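Side-chain contacts in thioredoxin-like fold domain-containing protein (Enterococcus faecalis, PDB 1Z6M), which is of unknown function but has a thioredoxin-like fold with a CxxC pattern at a helix start, consistent with a thiol-disulfide oxidoreductase: residues Y41-F46 with T104-G109; H83-Y88 with Y119-L124. One frame throughout, in Å; residues are numbered along the deposited sequence.

Interaction 1: residues Y41-F46 with T104-G109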
ATOM      1  N   TYR A  41       1.994   4.485 -10.096  1.00  9.58           N
ATOM      2  CA  TYR A  41       2.568   3.151 -10.231  1.00  9.77           C
ATOM      3  C   TYR A  41       1.890   2.235  -9.209  1.00  9.97           C
ATOM      4  O   TYR A  41       1.579   1.086  -9.505  1.00  9.53           O
ATOM      5  CB  TYR A  41       4.088   3.179 -10.037  1.00 10.06           C
ATOM      6  CG  TYR A  41       4.836   4.058 -11.011  1.00  9.56           C
ATOM      7  CD1 TYR A  41       4.848   5.442 -10.860  1.00 10.44           C
ATOM      8  CD2 TYR A  41       5.556   3.502 -12.067  1.00 10.13           C
ATOM      9  CE1 TYR A  41       5.553   6.254 -11.738  1.00 10.63           C
ATOM     10  CE2 TYR A  41       6.258   4.307 -12.956  1.00 10.60           C
ATOM     11  CZ  TYR A  41       6.252   5.682 -12.782  1.00 11.37           C
ATOM     12  OH  TYR A  41       6.948   6.503 -13.629  1.00 12.11           O
ATOM     13  N   CYS A  42       1.636   2.764  -8.014  1.00  9.80           N
ATOM     14  CA  CYS A  42       0.855   2.048  -7.002  1.00 10.10           C
ATOM     15  C   CYS A  42      -0.576   1.831  -7.486  1.00  9.55           C
ATOM     16  O   CYS A  42      -1.144   0.766  -7.260  1.00  9.73           O
ATOM     17  CB  CYS A  42       0.848   2.785  -5.673  1.00  9.86           C
ATOM     18  SG  CYS A  42       2.458   2.830  -4.890  1.00 10.66           S
ATOM     19  N   ARG A  43      -1.149   2.828  -8.167  1.00 10.00           N
ATOM     20  CA  ARG A  43      -2.478   2.668  -8.770  0.50 10.08           C
ATOM     21  C   ARG A  43      -2.504   1.490  -9.747  1.00 10.13           C
ATOM     22  O   ARG A  43      -3.437   0.677  -9.727  1.00 10.21           O
ATOM     23  CB  ARG A  43      -2.955   3.957  -9.457  0.50 10.14           C
ATOM     24  CG  ARG A  43      -4.333   3.851 -10.116  0.50 10.10           C
ATOM     25  CD  ARG A  43      -4.770   5.170 -10.773  0.50  9.32           C
ATOM     26  NE  ARG A  43      -3.849   5.554 -11.843  0.50  7.84           N
ATOM     27  CZ  ARG A  43      -3.850   6.721 -12.479  0.50  8.14           C
ATOM     28  NH1 ARG A  43      -4.750   7.647 -12.201  0.50  8.80           N
ATOM     29  NH2 ARG A  43      -2.938   6.941 -13.412  0.50  8.74           N
ATOM     30  N   LYS A  44      -1.486   1.398 -10.602  1.00  9.90           N
ATOM     31  CA  LYS A  44      -1.357   0.310 -11.569  0.50 10.34           C
ATOM     32  C   LYS A  44      -1.260  -1.033 -10.850  1.00 10.20           C
ATOM     33  O   LYS A  44      -1.943  -1.995 -11.212  1.00 10.69           O
ATOM     34  CB  LYS A  44      -0.135   0.539 -12.465  0.50 10.77           C
ATOM     35  CG  LYS A  44       0.119  -0.547 -13.505  0.50 11.80           C
ATOM     36  CD  LYS A  44      -0.905  -0.519 -14.631  0.50 14.64           C
ATOM     37  CE  LYS A  44      -0.776  -1.711 -15.574  0.50 16.87           C
ATOM     38  NZ  LYS A  44       0.511  -1.741 -16.319  0.50 18.95           N
ATOM     39  N   TRP A  45      -0.393  -1.110  -9.838  1.00  9.42           N
ATOM     40  CA  TRP A  45      -0.285  -2.327  -9.023  1.00  9.65           C
ATOM     41  C   TRP A  45      -1.654  -2.734  -8.473  1.00 10.08           C
ATOM     42  O   TRP A  45      -2.063  -3.894  -8.588  1.00 10.24           O
ATOM     43  CB  TRP A  45       0.728  -2.132  -7.877  1.00 10.14           C
ATOM     44  CG  TRP A  45       0.519  -3.075  -6.714  1.00  9.62           C
ATOM     45  CD1 TRP A  45       0.089  -2.734  -5.455  1.00 11.02           C
ATOM     46  CD2 TRP A  45       0.647  -4.510  -6.719  1.00 10.15           C
ATOM     47  NE1 TRP A  45      -0.018  -3.860  -4.671  1.00 11.06           N
ATOM     48  CE2 TRP A  45       0.307  -4.960  -5.423  1.00 10.49           C
ATOM     49  CE3 TRP A  45       1.025  -5.452  -7.685  1.00 10.32           C
ATOM     50  CZ2 TRP A  45       0.342  -6.312  -5.064  1.00 10.86           C
ATOM     51  CZ3 TRP A  45       1.067  -6.799  -7.315  1.00 11.13           C
ATOM     52  CH2 TRP A  45       0.729  -7.209  -6.022  1.00 10.83           C
ATOM     53  N   PHE A  46      -2.366  -1.781  -7.886  1.00 11.20           N
ATOM     54  CA  PHE A  46      -3.642  -2.093  -7.259  1.00 12.11           C
ATOM     55  C   PHE A  46      -4.679  -2.581  -8.261  1.00 12.32           C
ATOM     56  O   PHE A  46      -5.397  -3.537  -7.988  1.00 13.14           O
ATOM     57  CB  PHE A  46      -4.174  -0.902  -6.467  1.00 12.99           C
ATOM     58  CG  PHE A  46      -4.245  -1.139  -4.992  1.00 13.44           C
ATOM     59  CD1 PHE A  46      -3.099  -1.421  -4.255  1.00 16.37           C
ATOM     60  CD2 PHE A  46      -5.467  -1.081  -4.335  1.00 14.44           C
ATOM     61  CE1 PHE A  46      -3.182  -1.633  -2.878  1.00 17.29           C
ATOM     62  CE2 PHE A  46      -5.547  -1.282  -2.957  1.00 16.91           C
ATOM     63  CZ  PHE A  46      -4.398  -1.570  -2.240  1.00 17.19           C
ATOM     64  N   THR A 104     -10.098   7.929  -7.804  1.00 11.86           N
ATOM     65  CA  THR A 104     -10.207   9.383  -7.880  1.00 12.02           C
ATOM     66  C   THR A 104      -8.854  10.106  -7.857  1.00 12.02           C
ATOM     67  O   THR A 104      -8.799  11.328  -7.716  1.00 12.07           O
ATOM     68  CB  THR A 104     -11.085   9.925  -6.728  1.00 11.57           C
ATOM     69  OG1 THR A 104     -10.524   9.542  -5.456  1.00 11.57           O
ATOM     70  CG2 THR A 104     -12.543   9.409  -6.856  1.00 11.78           C
ATOM     71  N   GLN A 105      -7.768   9.357  -8.054  1.00 11.85           N
ATOM     72  CA  GLN A 105      -6.410   9.866  -7.858  1.00 11.79           C
ATOM     73  C   GLN A 105      -6.105  11.153  -8.620  1.00 12.17           C
ATOM     74  O   GLN A 105      -5.426  12.041  -8.102  1.00 12.31           O
ATOM     75  CB  GLN A 105      -5.385   8.781  -8.217  1.00 11.16           C
ATOM     76  CG  GLN A 105      -3.955   9.107  -7.817  1.00 11.16           C
ATOM     77  CD  GLN A 105      -3.019   8.016  -8.240  1.00 10.20           C
ATOM     78  OE1 GLN A 105      -2.618   7.944  -9.404  1.00 12.12           O
ATOM     79  NE2 GLN A 105      -2.702   7.120  -7.309  1.00 10.21           N
ATOM     80  N   ASP A 106      -6.602  11.259  -9.848  1.00 12.92           N
ATOM     81  CA  ASP A 106      -6.341  12.458 -10.650  1.00 14.44           C
ATOM     82  C   ASP A 106      -7.141  13.677 -10.208  1.00 14.98           C
ATOM     83  O   ASP A 106      -6.770  14.806 -10.524  1.00 15.90           O
ATOM     84  CB  ASP A 106      -6.568  12.174 -12.130  1.00 15.23           C
ATOM     85  CG  ASP A 106      -5.665  11.077 -12.643  1.00 16.51           C
ATOM     86  OD1 ASP A 106      -4.435  11.197 -12.474  1.00 17.14           O
ATOM     87  OD2 ASP A 106      -6.191  10.092 -13.189  1.00 18.94           O
ATOM     88  N   GLU A 107      -8.228  13.437  -9.481  1.00 15.28           N
ATOM     89  CA  GLU A 107      -9.097  14.504  -8.983  1.00 15.90           C
ATOM     90  C   GLU A 107      -8.499  15.202  -7.780  1.00 15.18           C
ATOM     91  O   GLU A 107      -8.522  16.426  -7.712  1.00 16.60           O
ATOM     92  CB  GLU A 107     -10.490  13.970  -8.634  1.00 16.25           C
ATOM     93  CG  GLU A 107     -11.283  13.525  -9.853  1.00 17.85           C
ATOM     94  CD  GLU A 107     -12.688  13.040  -9.522  1.00 18.02           C
ATOM     95  OE1 GLU A 107     -13.194  13.292  -8.398  1.00 22.10           O
ATOM     96  OE2 GLU A 107     -13.315  12.423 -10.409  1.00 22.50           O
ATOM     97  N   TRP A 108      -7.990  14.433  -6.819  1.00 14.27           N
ATOM     98  CA  TRP A 108      -7.440  15.029  -5.594  1.00 13.47           C
ATOM     99  C   TRP A 108      -5.912  15.131  -5.634  1.00 13.02           C
ATOM    100  O   TRP A 108      -5.316  15.908  -4.872  1.00 13.03           O
ATOM    101  CB  TRP A 108      -7.906  14.260  -4.344  1.00 13.28           C
ATOM    102  CG  TRP A 108      -7.569  12.799  -4.369  1.00 11.74           C
ATOM    103  CD1 TRP A 108      -8.390  11.771  -4.745  1.00 12.91           C
ATOM    104  CD2 TRP A 108      -6.321  12.199  -3.985  1.00 11.27           C
ATOM    105  NE1 TRP A 108      -7.725  10.567  -4.629  1.00 11.33           N
ATOM    106  CE2 TRP A 108      -6.451  10.806  -4.178  1.00 11.37           C
ATOM    107  CE3 TRP A 108      -5.101  12.709  -3.518  1.00 10.87           C
ATOM    108  CZ2 TRP A 108      -5.405   9.915  -3.917  1.00 11.47           C
ATOM    109  CZ3 TRP A 108      -4.059  11.820  -3.253  1.00 11.05           C
ATOM    110  CH2 TRP A 108      -4.221  10.444  -3.451  1.00 10.96           C
ATOM    111  N   GLY A 109      -5.279  14.388  -6.540  1.00 13.05           N
ATOM    112  CA  GLY A 109      -3.820  14.250  -6.528  1.00 13.01           C
ATOM    113  C   GLY A 109      -3.053  15.509  -6.869  1.00 13.67           C
ATOM    114  O   GLY A 109      -1.864  15.607  -6.591  1.00 14.01           O
TER
HETATM  115  O   HOH W   1      -3.468   9.707 -14.732  1.00 25.38           O
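Arg43 stands on the first turns of helix 40-58, the helix that carries the CxxC pattern of a thioredoxin-like fold, and reaches Gln105 and Asp106 on the short helix 105-108. The main link is a salt bridge. In the conformer described here, Arg43 NH1 donates to Asp106 OD2 at 3.0 Å. The bond is bent, with an N-H...O angle of 136°. The carboxylate oxygen lies close to the guanidinium plane, but the nitrogen meets it from above the carboxylate plane, and the two planes are steeply turned. A water bridges the same pair: it accepts from Arg43 NH2 at 3.1 Å and donates to Asp106 OD1 at 2.9 Å. Both carboxylate oxygens are thus tied to the guanidinium, one directly and one through the water.

In thioredoxin-type CxxC proteins the second cysteine lies in the first turn of this helix. Cys42 probably corresponds to it; its side chain is buried against Ile35, Val150 and Phe102. Arg43, the next residue, turns toward helix 105-108 instead.

Gln105 takes one face of the guanidinium. Its OE1 sits 3.4 Å above the plane, offset toward the rim, and 3.5 Å from Arg43 CZ. The amide and guanidinium planes are 29° apart. The arginine chain runs straight to CG and CD, then bends at chi3 (62°), which brings a face of the guanidinium under the amide oxygen. The other end of the amide is fixed too: Gln105 NE2 is hydrogen-bonded to Val37 O.

Interaction 2: residues H83-Y88 with Y119-L124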
ATOM      1  N   HIS A  83      -3.569   9.090   3.378  1.00 11.11           N
ATOM      2  CA  HIS A  83      -3.212   7.992   4.269  1.00 11.25           C
ATOM      3  C   HIS A  83      -3.745   8.191   5.676  1.00 11.69           C
ATOM      4  O   HIS A  83      -3.937   7.223   6.412  1.00 12.63           O
ATOM      5  CB  HIS A  83      -1.703   7.853   4.361  1.00 10.90           C
ATOM      6  CG  HIS A  83      -1.058   7.385   3.098  1.00 10.48           C
ATOM      7  ND1 HIS A  83       0.305   7.394   2.927  1.00  9.92           N
ATOM      8  CD2 HIS A  83      -1.582   6.878   1.958  1.00  9.36           C
ATOM      9  CE1 HIS A  83       0.597   6.902   1.736  1.00 10.20           C
ATOM     10  NE2 HIS A  83      -0.531   6.591   1.123  1.00 10.57           N
ATOM     11  N   HIS A  84      -3.975   9.443   6.057  1.00 12.22           N
ATOM     12  CA  HIS A  84      -4.382   9.748   7.423  1.00 13.24           C
ATOM     13  C   HIS A  84      -5.892   9.690   7.621  1.00 13.56           C
ATOM     14  O   HIS A  84      -6.370   9.951   8.726  1.00 14.40           O
ATOM     15  CB  HIS A  84      -3.801  11.099   7.851  1.00 13.32           C
ATOM     16  CG  HIS A  84      -2.330  11.202   7.610  1.00 13.38           C
ATOM     17  ND1 HIS A  84      -1.700  12.400   7.360  1.00 13.57           N
ATOM     18  CD2 HIS A  84      -1.369  10.248   7.535  1.00 13.28           C
ATOM     19  CE1 HIS A  84      -0.411  12.182   7.159  1.00 14.08           C
ATOM     20  NE2 HIS A  84      -0.186  10.883   7.251  1.00 13.85           N
ATOM     21  N   TYR A  85      -6.621   9.332   6.556  1.00 14.27           N
ATOM     22  CA  TYR A  85      -8.073   9.157   6.583  1.00 14.85           C
ATOM     23  C   TYR A  85      -8.465   7.679   6.553  1.00 15.43           C
ATOM     24  O   TYR A  85      -9.632   7.335   6.358  1.00 17.21           O
ATOM     25  CB  TYR A  85      -8.740   9.937   5.427  1.00 14.52           C
ATOM     26  CG  TYR A  85      -8.724  11.427   5.661  1.00 14.87           C
ATOM     27  CD1 TYR A  85      -7.595  12.196   5.383  1.00 14.81           C
ATOM     28  CD2 TYR A  85      -9.842  12.067   6.191  1.00 14.36           C
ATOM     29  CE1 TYR A  85      -7.573  13.566   5.625  1.00 15.53           C
ATOM     30  CE2 TYR A  85      -9.833  13.429   6.438  1.00 14.82           C
ATOM     31  CZ  TYR A  85      -8.694  14.174   6.157  1.00 14.64           C
ATOM     32  OH  TYR A  85      -8.675  15.529   6.404  1.00 16.52           O
ATOM     33  N   ILE A  86      -7.475   6.810   6.752  1.00 15.56           N
ATOM     34  CA  ILE A  86      -7.677   5.376   6.722  1.00 15.69           C
ATOM     35  C   ILE A  86      -8.063   4.876   8.100  1.00 16.79           C
ATOM     36  O   ILE A  86      -7.365   5.124   9.089  1.00 17.18           O
ATOM     37  CB  ILE A  86      -6.419   4.655   6.157  1.00 15.84           C
ATOM     38  CG1 ILE A  86      -6.298   4.936   4.651  1.00 16.01           C
ATOM     39  CG2 ILE A  86      -6.444   3.154   6.461  1.00 17.02           C
ATOM     40  CD1 ILE A  86      -7.359   4.264   3.778  1.00 15.92           C
ATOM     41  N   ASP A  87      -9.195   4.176   8.142  1.00 17.23           N
ATOM     42  CA  ASP A  87      -9.742   3.644   9.374  1.00 18.38           C
ATOM     43  C   ASP A  87      -9.174   2.263   9.633  1.00 18.12           C
ATOM     44  O   ASP A  87      -9.702   1.265   9.144  1.00 18.42           O
ATOM     45  CB  ASP A  87     -11.267   3.576   9.294  1.00 18.89           C
ATOM     46  CG  ASP A  87     -11.903   3.135  10.603  1.00 21.13           C
ATOM     47  OD1 ASP A  87     -11.157   2.836  11.568  1.00 20.56           O
ATOM     48  OD2 ASP A  87     -13.149   3.080  10.666  1.00 22.93           O
ATOM     49  N   TYR A  88      -8.097   2.207  10.411  1.00 18.41           N
ATOM     50  CA  TYR A  88      -7.430   0.941  10.690  1.00 18.47           C
ATOM     51  C   TYR A  88      -8.264  -0.032  11.521  1.00 19.27           C
ATOM     52  O   TYR A  88      -7.962  -1.224  11.552  1.00 20.46           O
ATOM     53  CB  TYR A  88      -6.044   1.156  11.316  1.00 17.87           C
ATOM     54  CG  TYR A  88      -5.032   1.664  10.318  1.00 15.63           C
ATOM     55  CD1 TYR A  88      -4.803   3.032  10.168  1.00 16.08           C
ATOM     56  CD2 TYR A  88      -4.327   0.782   9.501  1.00 15.29           C
ATOM     57  CE1 TYR A  88      -3.881   3.508   9.242  1.00 14.35           C
ATOM     58  CE2 TYR A  88      -3.404   1.244   8.570  1.00 14.66           C
ATOM     59  CZ  TYR A  88      -3.192   2.608   8.435  1.00 14.07           C
ATOM     60  OH  TYR A  88      -2.273   3.063   7.516  1.00 13.04           O
ATOM     61  N   TYR A 119     -11.193  17.344   0.252  1.00 13.68           N
ATOM     62  CA  TYR A 119     -11.702  16.323  -0.663  1.00 13.03           C
ATOM     63  C   TYR A 119     -11.967  15.005   0.073  1.00 13.35           C
ATOM     64  O   TYR A 119     -13.001  14.361  -0.138  1.00 13.27           O
ATOM     65  CB  TYR A 119     -10.719  16.103  -1.812  1.00 13.39           C
ATOM     66  CG  TYR A 119     -11.256  15.235  -2.931  1.00 12.34           C
ATOM     67  CD1 TYR A 119     -11.777  15.805  -4.091  1.00 13.15           C
ATOM     68  CD2 TYR A 119     -11.245  13.840  -2.829  1.00 13.69           C
ATOM     69  CE1 TYR A 119     -12.258  15.008  -5.125  1.00 13.62           C
ATOM     70  CE2 TYR A 119     -11.728  13.039  -3.848  1.00 14.65           C
ATOM     71  CZ  TYR A 119     -12.235  13.626  -4.991  1.00 14.06           C
ATOM     72  OH  TYR A 119     -12.717  12.812  -5.991  1.00 14.76           O
ATOM     73  N   ALA A 120     -11.045  14.601   0.940  1.00 13.12           N
ATOM     74  CA  ALA A 120     -11.252  13.378   1.724  1.00 13.63           C
ATOM     75  C   ALA A 120     -12.534  13.470   2.547  1.00 13.91           C
ATOM     76  O   ALA A 120     -13.307  12.513   2.620  1.00 13.83           O
ATOM     77  CB  ALA A 120     -10.050  13.078   2.618  1.00 13.45           C
ATOM     78  N   GLU A 121     -12.763  14.640   3.130  1.00 14.28           N
ATOM     79  CA  GLU A 121     -13.897  14.865   4.013  1.00 15.32           C
ATOM     80  C   GLU A 121     -15.200  15.033   3.247  1.00 15.79           C
ATOM     81  O   GLU A 121     -16.195  14.364   3.553  1.00 17.43           O
ATOM     82  CB  GLU A 121     -13.620  16.078   4.907  1.00 15.20           C
ATOM     83  CG  GLU A 121     -12.516  15.786   5.914  1.00 16.03           C
ATOM     84  CD  GLU A 121     -11.822  17.019   6.467  1.00 17.04           C
ATOM     85  OE1 GLU A 121     -12.262  18.162   6.208  1.00 20.33           O
ATOM     86  OE2 GLU A 121     -10.820  16.831   7.186  1.00 17.58           O
ATOM     87  N   LYS A 122     -15.199  15.914   2.252  1.00 15.84           N
ATOM     88  CA  LYS A 122     -16.435  16.302   1.564  1.00 16.56           C
ATOM     89  C   LYS A 122     -16.775  15.423   0.365  1.00 16.68           C
ATOM     90  O   LYS A 122     -17.952  15.171   0.094  1.00 18.05           O
ATOM     91  CB  LYS A 122     -16.362  17.763   1.129  1.00 16.87           C
ATOM     92  CG  LYS A 122     -16.322  18.738   2.292  1.00 18.67           C
ATOM     93  CD  LYS A 122     -16.485  20.169   1.839  1.00 20.79           C
ATOM     94  CE  LYS A 122     -16.493  21.112   3.033  1.00 21.38           C
ATOM     95  NZ  LYS A 122     -16.810  22.514   2.645  1.00 24.06           N
ATOM     96  N   ASN A 123     -15.752  14.998  -0.370  1.00 15.85           N
ATOM     97  CA  ASN A 123     -15.958  14.186  -1.572  1.00 15.89           C
ATOM     98  C   ASN A 123     -15.914  12.688  -1.308  1.00 15.53           C
ATOM     99  O   ASN A 123     -16.596  11.923  -1.985  1.00 16.48           O
ATOM    100  CB  ASN A 123     -14.968  14.568  -2.680  1.00 15.56           C
ATOM    101  CG  ASN A 123     -15.134  16.009  -3.155  1.00 16.72           C
ATOM    102  OD1 ASN A 123     -15.629  16.267  -4.258  1.00 18.78           O
ATOM    103  ND2 ASN A 123     -14.718  16.952  -2.327  1.00 16.71           N
ATOM    104  N   LEU A 124     -15.113  12.259  -0.337  1.00 15.51           N
ATOM    105  CA  LEU A 124     -15.016  10.832  -0.039  1.00 15.64           C
ATOM    106  C   LEU A 124     -15.716  10.441   1.257  1.00 15.90           C
ATOM    107  O   LEU A 124     -15.877   9.264   1.533  1.00 16.48           O
ATOM    108  CB  LEU A 124     -13.551  10.371  -0.018  1.00 15.40           C
ATOM    109  CG  LEU A 124     -12.759  10.418  -1.331  1.00 15.26           C
ATOM    110  CD1 LEU A 124     -11.328   9.954  -1.113  1.00 15.40           C
ATOM    111  CD2 LEU A 124     -13.438   9.560  -2.388  1.00 16.60           C
TER
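Tyr85 lays its ring over Ala120 and sends its hydroxyl to Glu121. The contact belongs to the helical part between strands 62-68 and 152-155, probably the helical insertion in the thioredoxin-like fold, as in DsbA-like proteins. It joins the loop after helix 77-83 to the last turns of helix 113-123. Tyr85 is the third residue of a type I beta turn running from His83 to Ile86.

The tight part is the ring face. Ala120 CB sits almost exactly over its middle, 3.6 Å from the Tyr85 ring centroid and only 6° off the ring normal. This is a CH-pi contact. The methyl is nearly equidistant from the ring atoms, with Tyr85 CG among the nearest at 3.7 Å. Both residues are buried. Met82 of helix 77-83 also touches Ala120, and Glu128 touches the tyrosine.

The outer part is the solvent side, and fewer ring atoms are touched there. Glu121 is solvent-exposed. Its OE2 meets the ring at its edge, while Glu121 CG touches the rim from the alanine side, 3.6 Å from Tyr85 CE2. CG lies beside the backbone N (chi1 -69°), and the chain beyond it is extended. This carries the carboxylate along the helix surface to the tyrosine hydroxyl. The ring and carboxylate planes are far from parallel.

Ala120 and Glu121 lie within a wider pi-type turn at 119-123.

The polar link across the contact is a short hydrogen bond. Tyr85 OH donates to Glu121 OE2 at 2.6 Å; the oxygen lies near the plane of the tyrosine ring, while the hydroxyl comes in 44° out of the carboxylate plane.

In the fold
Interaction 1 connects the CxxC helix 40-58 to the probable helical insertion, whereas interaction 2 lies within that helical part. Their chemistry follows their place. Interaction 1 is mostly polar and partly buried, with charged groups and a water at its outer side and a buried glutamine below. Interaction 2 is more buried and centres on an aromatic face and a methyl, with one acidic group at the exposed rim. The two share no element, but helices 105-108 and 113-123 follow each other in the chain and touch. Glu107 OE1 and Tyr119 OH are 2.5 Å apart, a probable hydrogen bond, and the rings of Trp108 and Tyr119 meet beside it.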